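Long-range contacts in rhamnose ABC transporter, rhamnose-binding protein (Actinomyces odontolyticus ATCC 17982, PDB 5BQ3), which probably binds a carbohydrate, most likely rhamnose, outside the cell membrane and presents it to an ABC transporter for uptake: residues A[75-79]-A[101-105]; A[86-92]-A[111-117]. One frame throughout, in Å; residues are numbered along the deposited sequence.

Contact 1: A[75-79]-A[101-105]; sequences VSFIN and PALQD
Two alpha-helical segments, 75-79 (Asn79 N to Val75 O, 3.2 Å) and 101-105, run side by side with their N-to-C directions only 6° apart and their axes 9.1 Å from each other at closest approach. Their nearest CA atoms, those of Val75 and Ala102, are 5.9 Å apart, and that pair sets the register. The small methyl of Ala102 is the bump of this interface: its CA-CB bond points at the other helix and enters a hollow formed by Val75, Ile78 and Asn79, one helical turn. Val75 (chi1 t) CG1 lies 4.1 Å from Ala102 CB, Ile78 CG2 3.9 Å from Ala102 CB, and Asn79 (chi1 m) OD1 3.6 Å from Ala102 CB. In return Ile78, with chi1 m and chi2 near 150°, points toward segment 101-105 and rests its CG2 against both Ala102 O, at 3.5 Å, and Leu103 CD2, at 3.9 Å. Leu103 (mt) starts sideways but brings that methyl back to Ile78. The contact buries 210 Å², and its polar link is indirect: a water donates to Asn79 OD1 (2.9 Å) and to Ala102 O (2.7 Å). Close, nearly parallel helices are characteristic of successive beta-alpha-beta units in a Rossmann-like periplasmic-binding-protein lobe. Helices 75-83 and 100-109 lie on the same face of the parallel sheet, where Ile78 and Leu103 both rest on Leu89 and Ile91 of strand 88-91.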
ATOM      1  N   VAL A  75      18.545  -6.781  -9.355  1.00 42.64           N
ATOM      2  CA  VAL A  75      19.340  -6.425 -10.546  1.00 43.40           C
ATOM      3  C   VAL A  75      19.705  -7.667 -11.402  1.00 49.11           C
ATOM      4  O   VAL A  75      19.551  -7.618 -12.626  1.00 48.85           O
ATOM      5  CB  VAL A  75      20.605  -5.607 -10.159  1.00 48.19           C
ATOM      6  CG1 VAL A  75      21.486  -5.306 -11.372  1.00 49.43           C
ATOM      7  CG2 VAL A  75      20.220  -4.312  -9.453  1.00 46.76           C
ATOM      8  N   SER A  76      20.164  -8.765 -10.770  1.00 46.83           N
ATOM      9  CA  SER A  76      20.537  -9.998 -11.477  1.00 48.10           C
ATOM     10  C   SER A  76      19.321 -10.671 -12.125  1.00 51.05           C
ATOM     11  O   SER A  76      19.457 -11.256 -13.199  1.00 51.71           O
ATOM     12  CB  SER A  76      21.235 -10.976 -10.535  1.00 53.50           C
ATOM     13  OG  SER A  76      20.407 -11.341  -9.444  1.00 63.96           O
ATOM     14  N   PHE A  77      18.139 -10.565 -11.486  1.00 45.88           N
ATOM     15  CA  PHE A  77      16.878 -11.140 -11.963  1.00 44.54           C
ATOM     16  C   PHE A  77      16.284 -10.327 -13.118  1.00 47.03           C
ATOM     17  O   PHE A  77      15.688 -10.927 -14.013  1.00 47.02           O
ATOM     18  CB  PHE A  77      15.864 -11.276 -10.816  1.00 45.04           C
ATOM     19  CG  PHE A  77      16.284 -12.295  -9.787  1.00 47.56           C
ATOM     20  CD1 PHE A  77      15.995 -13.643  -9.960  1.00 51.80           C
ATOM     21  CD2 PHE A  77      17.002 -11.914  -8.660  1.00 49.92           C
ATOM     22  CE1 PHE A  77      16.409 -14.590  -9.022  1.00 54.15           C
ATOM     23  CE2 PHE A  77      17.420 -12.861  -7.722  1.00 54.12           C
ATOM     24  CZ  PHE A  77      17.121 -14.193  -7.908  1.00 53.46           C
ATOM     25  N   ILE A  78      16.454  -8.982 -13.111  1.00 41.96           N
ATOM     26  CA  ILE A  78      15.975  -8.098 -14.186  1.00 40.81           C
ATOM     27  C   ILE A  78      16.766  -8.426 -15.462  1.00 46.63           C
ATOM     28  O   ILE A  78      16.157  -8.675 -16.502  1.00 46.43           O
ATOM     29  CB  ILE A  78      16.054  -6.581 -13.816  1.00 42.72           C
ATOM     30  CG1 ILE A  78      15.200  -6.247 -12.570  1.00 41.30           C
ATOM     31  CG2 ILE A  78      15.635  -5.693 -15.003  1.00 42.80           C
ATOM     32  CD1 ILE A  78      15.733  -5.086 -11.728  1.00 45.56           C
ATOM     33  N   ASN A  79      18.110  -8.479 -15.357  1.00 45.07           N
ATOM     34  CA  ASN A  79      19.036  -8.786 -16.453  1.00 46.67           C
ATOM     35  C   ASN A  79      18.790 -10.180 -17.042  1.00 52.30           C
ATOM     36  O   ASN A  79      18.935 -10.352 -18.253  1.00 53.15           O
ATOM     37  CB  ASN A  79      20.491  -8.672 -15.978  1.00 47.62           C
ATOM     38  CG  ASN A  79      20.921  -7.286 -15.548  1.00 60.44           C
ATOM     39  OD1 ASN A  79      20.391  -6.258 -15.992  1.00 48.60           O
ATOM     40  ND2 ASN A  79      21.930  -7.232 -14.694  1.00 53.42           N
ATOM     41  N   PRO A 101      19.342   1.249 -13.548  1.00 41.35           N
ATOM     42  CA  PRO A 101      20.093   0.950 -14.786  1.00 41.92           C
ATOM     43  C   PRO A 101      19.673  -0.362 -15.458  1.00 44.04           C
ATOM     44  O   PRO A 101      19.665  -0.428 -16.686  1.00 43.88           O
ATOM     45  CB  PRO A 101      21.549   0.874 -14.313  1.00 45.26           C
ATOM     46  CG  PRO A 101      21.573   1.569 -13.023  1.00 49.38           C
ATOM     47  CD  PRO A 101      20.257   1.285 -12.391  1.00 43.18           C
ATOM     48  N   ALA A 102      19.316  -1.392 -14.661  1.00 39.10           N
ATOM     49  CA  ALA A 102      18.870  -2.697 -15.155  1.00 38.22           C
ATOM     50  C   ALA A 102      17.503  -2.584 -15.836  1.00 39.83           C
ATOM     51  O   ALA A 102      17.283  -3.227 -16.862  1.00 39.68           O
ATOM     52  CB  ALA A 102      18.812  -3.702 -14.016  1.00 38.45           C
ATOM     53  N   LEU A 103      16.602  -1.744 -15.284  1.00 34.68           N
ATOM     54  CA  LEU A 103      15.262  -1.502 -15.828  1.00 32.95           C
ATOM     55  C   LEU A 103      15.321  -0.636 -17.093  1.00 39.05           C
ATOM     56  O   LEU A 103      14.480  -0.795 -17.976  1.00 38.90           O
ATOM     57  CB  LEU A 103      14.346  -0.846 -14.782  1.00 31.19           C
ATOM     58  CG  LEU A 103      13.947  -1.677 -13.557  1.00 33.84           C
ATOM     59  CD1 LEU A 103      13.152  -0.837 -12.574  1.00 32.30           C
ATOM     60  CD2 LEU A 103      13.163  -2.918 -13.946  1.00 34.93           C
ATOM     61  N   GLN A 104      16.309   0.276 -17.181  1.00 37.61           N
ATOM     62  CA  GLN A 104      16.513   1.140 -18.348  1.00 38.64           C
ATOM     63  C   GLN A 104      17.052   0.321 -19.523  1.00 45.16           C
ATOM     64  O   GLN A 104      16.728   0.620 -20.674  1.00 45.98           O
ATOM     65  CB  GLN A 104      17.449   2.306 -18.011  1.00 40.63           C
ATOM     66  CG  GLN A 104      16.741   3.437 -17.265  1.00 40.93           C
ATOM     67  CD  GLN A 104      17.664   4.555 -16.856  1.00 48.77           C
ATOM     68  OE1 GLN A 104      18.757   4.334 -16.337  1.00 44.87           O
ATOM     69  NE2 GLN A 104      17.216   5.786 -17.031  1.00 36.28           N
ATOM     70  N   ASP A 105      17.839  -0.735 -19.224  1.00 42.65           N
ATOM     71  CA  ASP A 105      18.380  -1.673 -20.212  1.00 43.52           C
ATOM     72  C   ASP A 105      17.269  -2.584 -20.737  1.00 45.99           C
ATOM     73  O   ASP A 105      17.364  -3.082 -21.857  1.00 46.72           O
ATOM     74  CB  ASP A 105      19.518  -2.513 -19.608  1.00 46.52           C
ATOM     75  CG  ASP A 105      20.867  -1.820 -19.508  1.00 59.58           C
ATOM     76  OD1 ASP A 105      21.111  -0.864 -20.288  1.00 60.98           O
ATOM     77  OD2 ASP A 105      21.702  -2.270 -18.692  1.00 67.56           O
TER
HETATM   78  O   HOH W   1      18.613  -5.295 -18.011  1.00 28.99           O

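Contact 2: A[86-92]-A[111-117]; sequences TNVLVIA and TKVVTFD
Strands 88-91 and 112-116 are parallel neighbours, their axes 4.7 Å apart at closest approach and crossing at -19°. Val88 pairs with Lys112, Leu89 with Val113, Val90 with Val114 and Ile91 with Thr115, at CA-CA distances of 4.8-4.9 Å. Backbone hydrogen bonds alternate between the extended chains: Lys112 N to Asn87 O (2.8 Å), Leu89 N to Lys112 O (2.8 Å), Val114 N to Leu89 O (2.8 Å), Ile91 N to Val114 O (2.9 Å) and Phe116 N to Ile91 O (3.1 Å). Before the first of these, Thr111 OG1 (chi1 m) donates to Thr86 O at 2.8 Å. CA-H...O contacts supplement the series, the shortest running from Val90 CA to Val114 O at 3.1 Å. Among apolar contacts, Phe116 (chi1 65°, chi2 -15°) reaches sideways over the C-terminal end of strand 88-91 and turns one ring face onto Val90 CG1, 3.5 Å from the ring centroid and 2° off its normal, a CH-pi contact. Ala92 CB lies 4.0 Å from Phe116 CE1. On the face carrying Leu89 and Ile91, Leu89 CB meets Thr111 CG2 at 3.8 Å and Ile91 CG2 meets Thr115 CG2 at 3.9 Å. This pairing is characteristic of a beta-alpha-beta crossover, here through helix 100-109, which covers Leu89, Ile91 and Val113; helix 271-287 packs against Val90 and Phe116 across the sheet, while strand 29-33 bonds to the other edge of 88-91.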
ATOM      1  N   THR A  86      11.796 -11.359 -22.187  1.00 44.39           N
ATOM      2  CA  THR A  86      10.502 -11.114 -21.542  1.00 42.72           C
ATOM      3  C   THR A  86       9.933  -9.808 -22.102  1.00 45.62           C
ATOM      4  O   THR A  86      10.671  -8.832 -22.258  1.00 46.07           O
ATOM      5  CB  THR A  86      10.653 -11.110 -20.011  1.00 50.37           C
ATOM      6  OG1 THR A  86      11.268 -12.335 -19.601  1.00 52.32           O
ATOM      7  CG2 THR A  86       9.325 -10.948 -19.286  1.00 46.23           C
ATOM      8  N   ASN A  87       8.634  -9.808 -22.437  1.00 40.56           N
ATOM      9  CA  ASN A  87       7.955  -8.665 -23.038  1.00 39.57           C
ATOM     10  C   ASN A  87       7.436  -7.676 -21.998  1.00 41.60           C
ATOM     11  O   ASN A  87       7.536  -6.470 -22.225  1.00 41.35           O
ATOM     12  CB  ASN A  87       6.815  -9.140 -23.934  1.00 40.36           C
ATOM     13  CG  ASN A  87       7.270 -10.073 -25.028  1.00 58.64           C
ATOM     14  OD1 ASN A  87       7.127 -11.294 -24.931  1.00 50.13           O
ATOM     15  ND2 ASN A  87       7.882  -9.523 -26.067  1.00 52.34           N
ATOM     16  N   VAL A  88       6.859  -8.171 -20.883  1.00 36.48           N
ATOM     17  CA  VAL A  88       6.310  -7.323 -19.818  1.00 34.49           C
ATOM     18  C   VAL A  88       6.994  -7.665 -18.492  1.00 37.48           C
ATOM     19  O   VAL A  88       7.022  -8.830 -18.095  1.00 37.09           O
ATOM     20  CB  VAL A  88       4.762  -7.423 -19.695  1.00 37.72           C
ATOM     21  CG1 VAL A  88       4.233  -6.470 -18.627  1.00 36.45           C
ATOM     22  CG2 VAL A  88       4.068  -7.165 -21.031  1.00 38.08           C
ATOM     23  N   LEU A  89       7.524  -6.643 -17.804  1.00 33.87           N
ATOM     24  CA  LEU A  89       8.180  -6.807 -16.510  1.00 33.25           C
ATOM     25  C   LEU A  89       7.465  -5.973 -15.445  1.00 35.07           C
ATOM     26  O   LEU A  89       7.396  -4.748 -15.562  1.00 34.31           O
ATOM     27  CB  LEU A  89       9.665  -6.427 -16.598  1.00 33.93           C
ATOM     28  CG  LEU A  89      10.574  -7.110 -15.582  1.00 39.14           C
ATOM     29  CD1 LEU A  89      11.070  -8.443 -16.111  1.00 40.65           C
ATOM     30  CD2 LEU A  89      11.746  -6.228 -15.235  1.00 41.78           C
ATOM     31  N   VAL A  90       6.907  -6.648 -14.427  1.00 30.60           N
ATOM     32  CA  VAL A  90       6.196  -6.009 -13.314  1.00 29.23           C
ATOM     33  C   VAL A  90       7.087  -6.157 -12.070  1.00 33.25           C
ATOM     34  O   VAL A  90       7.358  -7.283 -11.658  1.00 33.22           O
ATOM     35  CB  VAL A  90       4.760  -6.567 -13.114  1.00 32.62           C
ATOM     36  CG1 VAL A  90       3.980  -5.713 -12.126  1.00 31.64           C
ATOM     37  CG2 VAL A  90       4.003  -6.655 -14.442  1.00 32.71           C
ATOM     38  N   ILE A  91       7.592  -5.034 -11.512  1.00 29.49           N
ATOM     39  CA  ILE A  91       8.534  -5.096 -10.390  1.00 29.21           C
ATOM     40  C   ILE A  91       8.198  -4.137  -9.225  1.00 33.08           C
ATOM     41  O   ILE A  91       7.803  -2.997  -9.439  1.00 31.95           O
ATOM     42  CB  ILE A  91       9.992  -4.858 -10.913  1.00 32.76           C
ATOM     43  CG1 ILE A  91      11.044  -4.949  -9.781  1.00 33.05           C
ATOM     44  CG2 ILE A  91      10.128  -3.548 -11.715  1.00 33.52           C
ATOM     45  CD1 ILE A  91      12.359  -5.490 -10.172  1.00 42.34           C
ATOM     46  N   ALA A  92       8.396  -4.625  -7.988  1.00 30.82           N
ATOM     47  CA  ALA A  92       8.280  -3.855  -6.752  1.00 30.28           C
ATOM     48  C   ALA A  92       9.705  -3.528  -6.318  1.00 35.39           C
ATOM     49  O   ALA A  92      10.381  -4.375  -5.732  1.00 35.70           O
ATOM     50  CB  ALA A  92       7.528  -4.651  -5.689  1.00 30.71           C
ATOM     51  N   THR A 111      11.360  -4.331 -23.620  1.00 39.54           N
ATOM     52  CA  THR A 111      10.562  -4.818 -22.493  1.00 37.77           C
ATOM     53  C   THR A 111       9.763  -3.658 -21.893  1.00 40.67           C
ATOM     54  O   THR A 111      10.316  -2.584 -21.638  1.00 40.64           O
ATOM     55  CB  THR A 111      11.472  -5.502 -21.445  1.00 43.77           C
ATOM     56  OG1 THR A 111      12.255  -6.513 -22.085  1.00 46.26           O
ATOM     57  CG2 THR A 111      10.694  -6.103 -20.275  1.00 38.90           C
ATOM     58  N   LYS A 112       8.458  -3.878 -21.674  1.00 35.91           N
ATOM     59  CA  LYS A 112       7.577  -2.887 -21.061  1.00 34.21           C
ATOM     60  C   LYS A 112       7.726  -3.020 -19.551  1.00 36.31           C
ATOM     61  O   LYS A 112       7.438  -4.081 -18.995  1.00 35.67           O
ATOM     62  CB  LYS A 112       6.118  -3.059 -21.532  1.00 35.69           C
ATOM     63  CG  LYS A 112       5.915  -2.976 -23.052  1.00 43.58           C
ATOM     64  CD  LYS A 112       6.053  -1.561 -23.613  1.00 48.91           C
ATOM     65  CE  LYS A 112       6.125  -1.565 -25.117  1.00 57.91           C
ATOM     66  NZ  LYS A 112       6.358  -0.202 -25.657  1.00 68.34           N
ATOM     67  N   VAL A 113       8.259  -1.973 -18.901  1.00 32.15           N
ATOM     68  CA  VAL A 113       8.518  -1.980 -17.458  1.00 30.80           C
ATOM     69  C   VAL A 113       7.378  -1.278 -16.713  1.00 34.01           C
ATOM     70  O   VAL A 113       7.095  -0.103 -16.947  1.00 33.28           O
ATOM     71  CB  VAL A 113       9.907  -1.378 -17.102  1.00 34.35           C
ATOM     72  CG1 VAL A 113      10.114  -1.301 -15.591  1.00 33.24           C
ATOM     73  CG2 VAL A 113      11.035  -2.175 -17.752  1.00 34.80           C
ATOM     74  N   VAL A 114       6.733  -2.028 -15.809  1.00 30.92           N
ATOM     75  CA  VAL A 114       5.643  -1.565 -14.953  1.00 30.14           C
ATOM     76  C   VAL A 114       6.074  -1.772 -13.497  1.00 33.45           C
ATOM     77  O   VAL A 114       6.434  -2.883 -13.119  1.00 32.81           O
ATOM     78  CB  VAL A 114       4.299  -2.285 -15.283  1.00 33.93           C
ATOM     79  CG1 VAL A 114       3.198  -1.908 -14.294  1.00 32.95           C
ATOM     80  CG2 VAL A 114       3.852  -1.998 -16.713  1.00 34.57           C
ATOM     81  N   THR A 115       6.071  -0.702 -12.696  1.00 29.87           N
ATOM     82  CA  THR A 115       6.416  -0.799 -11.278  1.00 28.89           C
ATOM     83  C   THR A 115       5.128  -0.780 -10.459  1.00 32.50           C
ATOM     84  O   THR A 115       4.167  -0.131 -10.858  1.00 32.51           O
ATOM     85  CB  THR A 115       7.405   0.295 -10.842  1.00 35.27           C
ATOM     86  OG1 THR A 115       6.904   1.576 -11.219  1.00 36.43           O
ATOM     87  CG2 THR A 115       8.802   0.089 -11.408  1.00 33.69           C
ATOM     88  N   PHE A 116       5.091  -1.518  -9.340  1.00 28.76           N
ATOM     89  CA  PHE A 116       3.924  -1.575  -8.455  1.00 27.98           C
ATOM     90  C   PHE A 116       4.372  -1.635  -6.985  1.00 33.33           C
ATOM     91  O   PHE A 116       5.489  -2.067  -6.709  1.00 33.56           O
ATOM     92  CB  PHE A 116       2.951  -2.725  -8.835  1.00 29.55           C
ATOM     93  CG  PHE A 116       3.338  -4.192  -8.743  1.00 30.95           C
ATOM     94  CD1 PHE A 116       4.669  -4.580  -8.602  1.00 33.90           C
ATOM     95  CD2 PHE A 116       2.372  -5.188  -8.834  1.00 32.87           C
ATOM     96  CE1 PHE A 116       5.018  -5.932  -8.528  1.00 35.19           C
ATOM     97  CE2 PHE A 116       2.724  -6.541  -8.760  1.00 35.89           C
ATOM     98  CZ  PHE A 116       4.044  -6.904  -8.614  1.00 34.14           C
ATOM     99  N   ASP A 117       3.520  -1.150  -6.055  1.00 31.03           N
ATOM    100  CA  ASP A 117       3.763  -1.063  -4.600  1.00 31.00           C
ATOM    101  C   ASP A 117       4.829   0.025  -4.328  1.00 35.40           C
ATOM    102  O   ASP A 117       4.485   1.104  -3.835  1.00 34.54           O
ATOM    103  CB  ASP A 117       4.137  -2.439  -3.979  1.00 33.14           C
ATOM    104  CG  ASP A 117       4.556  -2.426  -2.520  1.00 47.43           C
ATOM    105  OD1 ASP A 117       3.800  -1.878  -1.685  1.00 49.15           O
ATOM    106  OD2 ASP A 117       5.607  -3.022  -2.202  1.00 54.25           O
TER

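How the contacts relate
Contacts 1 and 2 are successive layers of one alpha/beta lobe, their centres 11 Å apart. The chain alternates between them: helix 75-83, strand 88-91, helix 100-109, then strand 112-116, so each contact joins elements that are not consecutive. Direct packing couples the layers: Ile78 CD1 lies 3.7 Å from Ile91 CD1, and Leu103 CD2 is 3.8 Å from both Leu89 CD2 and Ile91 CG2, while Leu103 O comes within 3.7 Å of Val113 CG2. Leu103 thus belongs to the helix pair yet touches both strands. Contact 1 lies farther from the chain's centre, 24 Å against 17 Å for contact 2, measured from contact centres, consistent with its outer position.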